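Local atomic coordinates of dephospho-CoA kinase (Mycobacterium paratuberculosis, PDB entry 6N39), a protein that probably catalyses the final step of coenzyme A biosynthesis, the ATP-dependent phosphorylation of the 3'-hydroxyl group of dephospho-CoA. Residues A[10-16]-A[132-138]; A[309-313]-A[409-415]. Numbering follows the deposited sequence.

Interaction 1: A[10-16]-A[132-138]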
ATOM      1  N   LEU A  10      -0.713  -6.148 -12.127  1.00 39.53           N
ATOM      2  CA  LEU A  10      -1.110  -5.248 -11.056  1.00 35.96           C
ATOM      3  C   LEU A  10      -2.401  -5.751 -10.418  1.00 44.89           C
ATOM      4  O   LEU A  10      -3.364  -6.074 -11.124  1.00 40.00           O
ATOM      5  CB  LEU A  10      -1.293  -3.829 -11.604  1.00 30.41           C
ATOM      6  CG  LEU A  10      -1.927  -2.813 -10.650  1.00 34.98           C
ATOM      7  CD1 LEU A  10      -0.956  -2.561  -9.475  1.00 37.42           C
ATOM      8  CD2 LEU A  10      -2.247  -1.516 -11.370  1.00 35.85           C
ATOM      9  N   ARG A  11      -2.416  -5.852  -9.084  1.00 38.11           N
ATOM     10  CA  ARG A  11      -3.591  -6.310  -8.342  1.00 36.95           C
ATOM     11  C   ARG A  11      -4.127  -5.176  -7.487  1.00 40.41           C
ATOM     12  O   ARG A  11      -3.359  -4.455  -6.846  1.00 49.25           O
ATOM     13  CB  ARG A  11      -3.271  -7.501  -7.434  1.00 39.87           C
ATOM     14  CG  ARG A  11      -2.875  -8.764  -8.170  1.00 50.61           C
ATOM     15  CD  ARG A  11      -2.173  -9.752  -7.249  1.00 70.79           C
ATOM     16  NE  ARG A  11      -3.027 -10.254  -6.169  1.00 82.01           N
ATOM     17  CZ  ARG A  11      -2.839  -9.996  -4.875  1.00 81.71           C
ATOM     18  NH1 ARG A  11      -1.821  -9.225  -4.483  1.00 76.29           N
ATOM     19  NH2 ARG A  11      -3.666 -10.513  -3.971  1.00 73.24           N
ATOM     20  N   ILE A  12      -5.443  -5.018  -7.477  1.00 36.07           N
ATOM     21  CA  ILE A  12      -6.091  -3.944  -6.741  1.00 33.09           C
ATOM     22  C   ILE A  12      -7.122  -4.568  -5.814  1.00 40.72           C
ATOM     23  O   ILE A  12      -8.005  -5.301  -6.270  1.00 40.58           O
ATOM     24  CB  ILE A  12      -6.746  -2.926  -7.689  1.00 34.14           C
ATOM     25  CG1 ILE A  12      -5.687  -2.307  -8.616  1.00 35.62           C
ATOM     26  CG2 ILE A  12      -7.465  -1.838  -6.894  1.00 39.14           C
ATOM     27  CD1 ILE A  12      -6.284  -1.363  -9.641  1.00 41.14           C
ATOM     28  N   GLY A  13      -7.023  -4.278  -4.519  1.00 39.03           N
ATOM     29  CA  GLY A  13      -8.089  -4.679  -3.601  1.00 38.35           C
ATOM     30  C   GLY A  13      -9.235  -3.676  -3.665  1.00 40.35           C
ATOM     31  O   GLY A  13      -9.023  -2.468  -3.742  1.00 43.31           O
ATOM     32  N   LEU A  14     -10.465  -4.194  -3.636  1.00 39.76           N
ATOM     33  CA  LEU A  14     -11.663  -3.367  -3.727  1.00 37.65           C
ATOM     34  C   LEU A  14     -12.641  -3.773  -2.636  1.00 42.60           C
ATOM     35  O   LEU A  14     -12.907  -4.969  -2.453  1.00 46.30           O
ATOM     36  CB  LEU A  14     -12.334  -3.505  -5.097  1.00 38.92           C
ATOM     37  CG  LEU A  14     -13.733  -2.868  -5.233  1.00 49.25           C
ATOM     38  CD1 LEU A  14     -13.640  -1.360  -5.175  1.00 51.16           C
ATOM     39  CD2 LEU A  14     -14.402  -3.286  -6.522  1.00 61.72           C
ATOM     40  N   THR A  15     -13.177  -2.790  -1.911  1.00 40.71           N
ATOM     41  CA  THR A  15     -14.153  -3.102  -0.873  1.00 48.08           C
ATOM     42  C   THR A  15     -15.043  -1.886  -0.628  1.00 43.88           C
ATOM     43  O   THR A  15     -14.953  -0.870  -1.319  1.00 47.22           O
ATOM     44  CB  THR A  15     -13.452  -3.602   0.410  1.00 44.12           C
ATOM     45  OG1 THR A  15     -14.366  -4.369   1.200  1.00 47.84           O
ATOM     46  CG2 THR A  15     -12.893  -2.460   1.264  1.00 43.94           C
ATOM     47  N   GLY A  16     -15.901  -2.005   0.368  1.00 50.98           N
ATOM     48  CA  GLY A  16     -16.843  -0.975   0.747  1.00 44.57           C
ATOM     49  C   GLY A  16     -17.987  -1.591   1.503  1.00 49.97           C
ATOM     50  O   GLY A  16     -18.277  -2.781   1.383  1.00 48.96           O
ATOM     51  N   PHE A 132      -2.077  -5.696  -0.769  1.00 35.64           N
ATOM     52  CA  PHE A 132      -2.250  -5.190  -2.132  1.00 29.81           C
ATOM     53  C   PHE A 132      -1.368  -3.980  -2.415  1.00 32.35           C
ATOM     54  O   PHE A 132      -1.098  -3.172  -1.525  1.00 33.77           O
ATOM     55  CB  PHE A 132      -3.709  -4.800  -2.402  1.00 32.16           C
ATOM     56  CG  PHE A 132      -4.662  -5.960  -2.330  1.00 37.03           C
ATOM     57  CD1 PHE A 132      -4.947  -6.710  -3.461  1.00 39.19           C
ATOM     58  CD2 PHE A 132      -5.241  -6.312  -1.138  1.00 36.63           C
ATOM     59  CE1 PHE A 132      -5.799  -7.785  -3.394  1.00 40.90           C
ATOM     60  CE2 PHE A 132      -6.102  -7.393  -1.060  1.00 41.87           C
ATOM     61  CZ  PHE A 132      -6.379  -8.123  -2.194  1.00 42.14           C
ATOM     62  N   PRO A 133      -0.914  -3.828  -3.665  1.00 34.70           N
ATOM     63  CA  PRO A 133      -0.206  -2.595  -4.058  1.00 32.70           C
ATOM     64  C   PRO A 133      -1.104  -1.361  -4.096  1.00 34.30           C
ATOM     65  O   PRO A 133      -0.585  -0.236  -4.135  1.00 29.01           O
ATOM     66  CB  PRO A 133       0.339  -2.918  -5.464  1.00 36.28           C
ATOM     67  CG  PRO A 133      -0.355  -4.161  -5.911  1.00 41.69           C
ATOM     68  CD  PRO A 133      -0.897  -4.879  -4.697  1.00 30.86           C
ATOM     69  N   LEU A 134      -2.422  -1.535  -4.076  1.00 30.63           N
ATOM     70  CA  LEU A 134      -3.366  -0.433  -4.182  1.00 31.15           C
ATOM     71  C   LEU A 134      -4.732  -0.933  -3.727  1.00 31.96           C
ATOM     72  O   LEU A 134      -5.151  -2.019  -4.119  1.00 34.31           O
ATOM     73  CB  LEU A 134      -3.446   0.068  -5.621  1.00 31.46           C
ATOM     74  CG  LEU A 134      -4.223   1.342  -5.908  1.00 36.21           C
ATOM     75  CD1 LEU A 134      -3.417   2.551  -5.463  1.00 29.84           C
ATOM     76  CD2 LEU A 134      -4.521   1.408  -7.400  1.00 38.01           C
ATOM     77  N   VAL A 135      -5.423  -0.135  -2.920  1.00 29.17           N
ATOM     78  CA  VAL A 135      -6.739  -0.487  -2.405  1.00 32.34           C
ATOM     79  C   VAL A 135      -7.710   0.646  -2.732  1.00 32.83           C
ATOM     80  O   VAL A 135      -7.428   1.819  -2.444  1.00 34.15           O
ATOM     81  CB  VAL A 135      -6.698  -0.765  -0.885  1.00 34.03           C
ATOM     82  CG1 VAL A 135      -8.096  -1.034  -0.336  1.00 31.94           C
ATOM     83  CG2 VAL A 135      -5.787  -1.980  -0.567  1.00 32.02           C
ATOM     84  N   VAL A 136      -8.843   0.288  -3.340  1.00 30.88           N
ATOM     85  CA  VAL A 136      -9.930   1.216  -3.653  1.00 34.87           C
ATOM     86  C   VAL A 136     -11.114   0.891  -2.753  1.00 36.69           C
ATOM     87  O   VAL A 136     -11.547  -0.267  -2.674  1.00 38.33           O
ATOM     88  CB  VAL A 136     -10.352   1.124  -5.130  1.00 39.48           C
ATOM     89  CG1 VAL A 136     -11.443   2.161  -5.440  1.00 34.86           C
ATOM     90  CG2 VAL A 136      -9.172   1.342  -6.010  1.00 36.02           C
ATOM     91  N   ILE A 137     -11.641   1.894  -2.071  1.00 34.77           N
ATOM     92  CA  ILE A 137     -12.812   1.684  -1.231  1.00 38.12           C
ATOM     93  C   ILE A 137     -13.872   2.688  -1.638  1.00 40.01           C
ATOM     94  O   ILE A 137     -13.584   3.886  -1.748  1.00 39.49           O
ATOM     95  CB  ILE A 137     -12.470   1.795   0.264  1.00 37.69           C
ATOM     96  CG1 ILE A 137     -11.291   0.864   0.578  1.00 39.02           C
ATOM     97  CG2 ILE A 137     -13.685   1.445   1.100  1.00 40.79           C
ATOM     98  CD1 ILE A 137     -11.000   0.673   2.036  1.00 33.97           C
ATOM     99  N   VAL A 138     -15.087   2.198  -1.899  1.00 39.35           N
ATOM    100  CA  VAL A 138     -16.207   3.048  -2.274  1.00 41.11           C
ATOM    101  C   VAL A 138     -17.025   3.324  -1.023  1.00 47.37           C
ATOM    102  O   VAL A 138     -17.139   2.463  -0.140  1.00 45.94           O
ATOM    103  CB  VAL A 138     -17.055   2.407  -3.395  1.00 44.11           C
ATOM    104  CG1 VAL A 138     -17.650   1.075  -2.963  1.00 44.17           C
ATOM    105  CG2 VAL A 138     -18.142   3.343  -3.826  1.00 42.19           C
TER

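Interaction 2: A[309-313]-A[409-415]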
ATOM      1  N   ALA A 309      32.659   8.223   9.077  1.00 41.30           N
ATOM      2  CA  ALA A 309      31.310   7.674   9.124  1.00 41.58           C
ATOM      3  C   ALA A 309      30.967   7.189  10.527  1.00 44.01           C
ATOM      4  O   ALA A 309      31.804   6.610  11.225  1.00 44.23           O
ATOM      5  CB  ALA A 309      31.183   6.517   8.122  1.00 36.56           C
ATOM      6  N   ARG A 310      29.718   7.399  10.930  1.00 39.60           N
ATOM      7  CA  ARG A 310      29.307   7.140  12.303  1.00 40.91           C
ATOM      8  C   ARG A 310      28.208   6.087  12.365  1.00 37.38           C
ATOM      9  O   ARG A 310      27.379   5.972  11.459  1.00 36.79           O
ATOM     10  CB  ARG A 310      28.818   8.420  12.985  1.00 39.72           C
ATOM     11  CG  ARG A 310      29.820   9.555  12.984  1.00 35.90           C
ATOM     12  CD  ARG A 310      30.998   9.250  13.890  1.00 41.53           C
ATOM     13  NE  ARG A 310      30.568   8.681  15.162  1.00 46.80           N
ATOM     14  CZ  ARG A 310      30.187   9.397  16.218  1.00 50.74           C
ATOM     15  NH1 ARG A 310      30.175  10.724  16.166  1.00 50.05           N
ATOM     16  NH2 ARG A 310      29.817   8.781  17.329  1.00 48.16           N
ATOM     17  N   SER A 311      28.201   5.330  13.460  1.00 41.13           N
ATOM     18  CA  SER A 311      27.139   4.371  13.746  1.00 37.25           C
ATOM     19  C   SER A 311      27.043   4.189  15.250  1.00 39.43           C
ATOM     20  O   SER A 311      28.042   4.354  15.962  1.00 40.40           O
ATOM     21  CB  SER A 311      27.407   3.012  13.099  1.00 37.08           C
ATOM     22  OG  SER A 311      26.336   2.114  13.353  1.00 35.35           O
ATOM     23  N   THR A 312      25.842   3.832  15.734  1.00 40.63           N
ATOM     24  CA  THR A 312      25.747   3.376  17.121  1.00 48.13           C
ATOM     25  C   THR A 312      26.112   1.905  17.268  1.00 48.10           C
ATOM     26  O   THR A 312      26.124   1.394  18.392  1.00 50.26           O
ATOM     27  CB  THR A 312      24.340   3.616  17.715  1.00 43.80           C
ATOM     28  OG1 THR A 312      23.347   2.844  17.023  1.00 41.03           O
ATOM     29  CG2 THR A 312      23.963   5.101  17.657  1.00 41.64           C
ATOM     30  N   VAL A 313      26.387   1.214  16.166  1.00 43.90           N
ATOM     31  CA  VAL A 313      26.888  -0.153  16.204  1.00 44.92           C
ATOM     32  C   VAL A 313      28.406  -0.085  16.087  1.00 48.42           C
ATOM     33  O   VAL A 313      28.937   0.444  15.106  1.00 44.62           O
ATOM     34  CB  VAL A 313      26.265  -1.003  15.084  1.00 42.84           C
ATOM     35  CG1 VAL A 313      26.889  -2.405  15.075  1.00 45.46           C
ATOM     36  CG2 VAL A 313      24.763  -1.099  15.290  1.00 37.22           C
ATOM     37  N   ASP A 409      25.630  12.041  19.968  1.00 44.53           N
ATOM     38  CA  ASP A 409      26.598  11.772  21.025  1.00 47.37           C
ATOM     39  C   ASP A 409      26.189  12.452  22.324  1.00 51.01           C
ATOM     40  O   ASP A 409      26.282  11.852  23.397  1.00 52.92           O
ATOM     41  CB  ASP A 409      27.999  12.232  20.605  1.00 45.84           C
ATOM     42  CG  ASP A 409      28.584  11.398  19.471  1.00 51.98           C
ATOM     43  OD1 ASP A 409      28.212  10.220  19.314  1.00 52.29           O
ATOM     44  OD2 ASP A 409      29.430  11.930  18.726  1.00 51.48           O
ATOM     45  N   SER A 410      25.715  13.703  22.243  1.00 55.14           N
ATOM     46  CA  SER A 410      25.367  14.444  23.454  1.00 63.22           C
ATOM     47  C   SER A 410      24.180  13.820  24.174  1.00 63.12           C
ATOM     48  O   SER A 410      24.186  13.702  25.403  1.00 62.09           O
ATOM     49  CB  SER A 410      25.053  15.902  23.115  1.00 72.37           C
ATOM     50  OG  SER A 410      26.155  16.540  22.503  1.00 85.39           O
ATOM     51  N   THR A 411      23.144  13.435  23.435  1.00 56.67           N
ATOM     52  CA  THR A 411      21.912  12.961  24.054  1.00 58.67           C
ATOM     53  C   THR A 411      21.880  11.451  24.259  1.00 56.16           C
ATOM     54  O   THR A 411      20.884  10.937  24.769  1.00 58.01           O
ATOM     55  CB  THR A 411      20.700  13.374  23.204  1.00 53.43           C
ATOM     56  OG1 THR A 411      20.833  12.810  21.898  1.00 46.57           O
ATOM     57  CG2 THR A 411      20.613  14.889  23.085  1.00 53.09           C
ATOM     58  N   GLY A 412      22.922  10.725  23.862  1.00 51.73           N
ATOM     59  CA  GLY A 412      22.856   9.272  23.939  1.00 53.90           C
ATOM     60  C   GLY A 412      21.800   8.669  23.033  1.00 51.44           C
ATOM     61  O   GLY A 412      21.159   7.677  23.398  1.00 52.70           O
ATOM     62  N   TRP A 413      21.597   9.258  21.862  1.00 50.03           N
ATOM     63  CA  TRP A 413      20.585   8.768  20.933  1.00 46.47           C
ATOM     64  C   TRP A 413      20.841   7.318  20.537  1.00 43.55           C
ATOM     65  O   TRP A 413      21.965   6.934  20.202  1.00 44.12           O
ATOM     66  CB  TRP A 413      20.579   9.642  19.677  1.00 41.33           C
ATOM     67  CG  TRP A 413      19.632   9.171  18.622  1.00 44.28           C
ATOM     68  CD1 TRP A 413      18.294   9.450  18.540  1.00 40.40           C
ATOM     69  CD2 TRP A 413      19.940   8.340  17.487  1.00 38.04           C
ATOM     70  NE1 TRP A 413      17.760   8.866  17.416  1.00 44.03           N
ATOM     71  CE2 TRP A 413      18.742   8.170  16.758  1.00 40.64           C
ATOM     72  CE3 TRP A 413      21.108   7.730  17.017  1.00 41.09           C
ATOM     73  CZ2 TRP A 413      18.676   7.407  15.588  1.00 38.76           C
ATOM     74  CZ3 TRP A 413      21.048   6.980  15.850  1.00 38.72           C
ATOM     75  CH2 TRP A 413      19.838   6.828  15.144  1.00 40.93           C
ATOM     76  N   LYS A 414      19.780   6.517  20.544  1.00 46.47           N
ATOM     77  CA  LYS A 414      19.809   5.145  20.058  1.00 52.69           C
ATOM     78  C   LYS A 414      18.630   4.929  19.123  1.00 52.24           C
ATOM     79  O   LYS A 414      17.530   5.410  19.400  1.00 49.77           O
ATOM     80  CB  LYS A 414      19.733   4.130  21.210  1.00 54.21           C
ATOM     81  CG  LYS A 414      20.874   4.230  22.206  1.00 63.13           C
ATOM     82  CD  LYS A 414      22.221   4.025  21.525  1.00 67.52           C
ATOM     83  CE  LYS A 414      23.383   4.154  22.509  1.00 78.03           C
ATOM     84  NZ  LYS A 414      24.682   4.359  21.796  1.00 82.65           N
ATOM     85  N   PRO A 415      18.823   4.206  18.012  1.00 48.02           N
ATOM     86  CA  PRO A 415      17.694   3.986  17.106  1.00 49.60           C
ATOM     87  C   PRO A 415      16.723   2.948  17.644  1.00 53.91           C
ATOM     88  O   PRO A 415      17.047   2.122  18.517  1.00 56.46           O
ATOM     89  CB  PRO A 415      18.366   3.505  15.809  1.00 42.12           C
ATOM     90  CG  PRO A 415      19.660   2.888  16.261  1.00 45.97           C
ATOM     91  CD  PRO A 415      20.082   3.624  17.509  1.00 43.07           C
ATOM     92  OXT PRO A 415      15.572   2.936  17.211  1.00 50.61           O
TER

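Interaction 1: A[10-16]-A[132-138]
Strand 10-16 and strand 135-138 run side by side in the same direction, their axes 4.6 Å apart at the closest and 21° from parallel. Four backbone hydrogen bonds join them in the ladder of a parallel sheet: Gly13 N to Leu134 O (3.0 Å), Val136 N to Gly13 O (2.8 Å), Thr15 N to Val136 O (3.1 Å) and Val138 N to Thr15 O (3.1 Å). Gly13 and Thr15 thus use both their N and O atoms toward this neighbour, while Ile12 and Leu14 bond to strand 115-119 on the other edge. Strand 10-16 is the central strand of a five-stranded parallel sheet of order 2-3-1-4-5, the core of the P-loop kinase fold, and Gly16 leads toward the predicted ATP-binding loop. On one face Ile12 CG2 meets Val136 CG2 at 3.7 Å and Leu14 CD1 lies 4.1 Å from Val136 CB, with Leu25 of helix 22-31 covering Leu14, Val136 and Val138. On the other face Phe132 lays its ring flat on Gly13, whose CA is 3.7 Å from the ring centroid in a CH-pi contact; a CB at Gly13 would clash with Phe132 CD2. The Arg11 guanidinium turns a face to the same ring, NH2 standing 3.5 Å from Phe132 CE1, while its NE forms a salt bridge with Glu118.

Interaction 2: A[309-313]-A[409-415]
Arg310 and Asp409 face each other through a two-pronged salt bridge, in which Arg310 NH1 donates to Asp409 OD2 and Arg310 NH2 to Asp409 OD1, both at 2.9 Å. The carboxylate meets the edge of the guanidinium near its plane, so both its oxygens are used by one arginine. Arg310 NE is taken by a second acid, Asp317. One residue on, Ser311 OG accepts from Val313 N at 3.0 Å, forming an ST turn, and also bonds to Gly347 O. The Arg310-Asp409 bridge ties a loop of the UPF0157 (GrpB) region to the last turns of its C-terminal helix 386-411, and the Arg310 backbone N adds a bond to Tyr401 OH of the same helix. Beyond that helix, Gly412 leaves helical geometry with positive phi, and the tail 413-415 passes alongside Thr312. Contact there is chiefly van der Waals: Thr312 CG2 lies 3.7 Å from Trp413 O and 3.9 Å from Trp413 CZ3, and Thr312 OG1 is 3.4 Å from Pro415 CD. The hydroxyl of Thr312 has its polar partner in Gln352, and Trp413 NE1 bonds to Asp359, both partners belonging to helix 349-363. At the chain terminus, Pro415 OXT forms a salt bridge with Arg249 NH1.

In the fold
The two contacts belong to different domains of one chain, and both segments of interaction 1 precede both of interaction 2 in the sequence. Their centres are 41 Å apart and their nearest atoms about 26 Å, so they do not touch. Interaction 1 is buried in the kinase sheet, its centre about 9 Å from that of the chain, and Gly16 stands about 4 Å from the side chain of Lys22 of the predicted ATP site. Interaction 2 lies at the surface, its centre about 32 Å from the chain centre, away from that site, in the UPF0157 region reported to be involved in proper folding of the full-length enzyme.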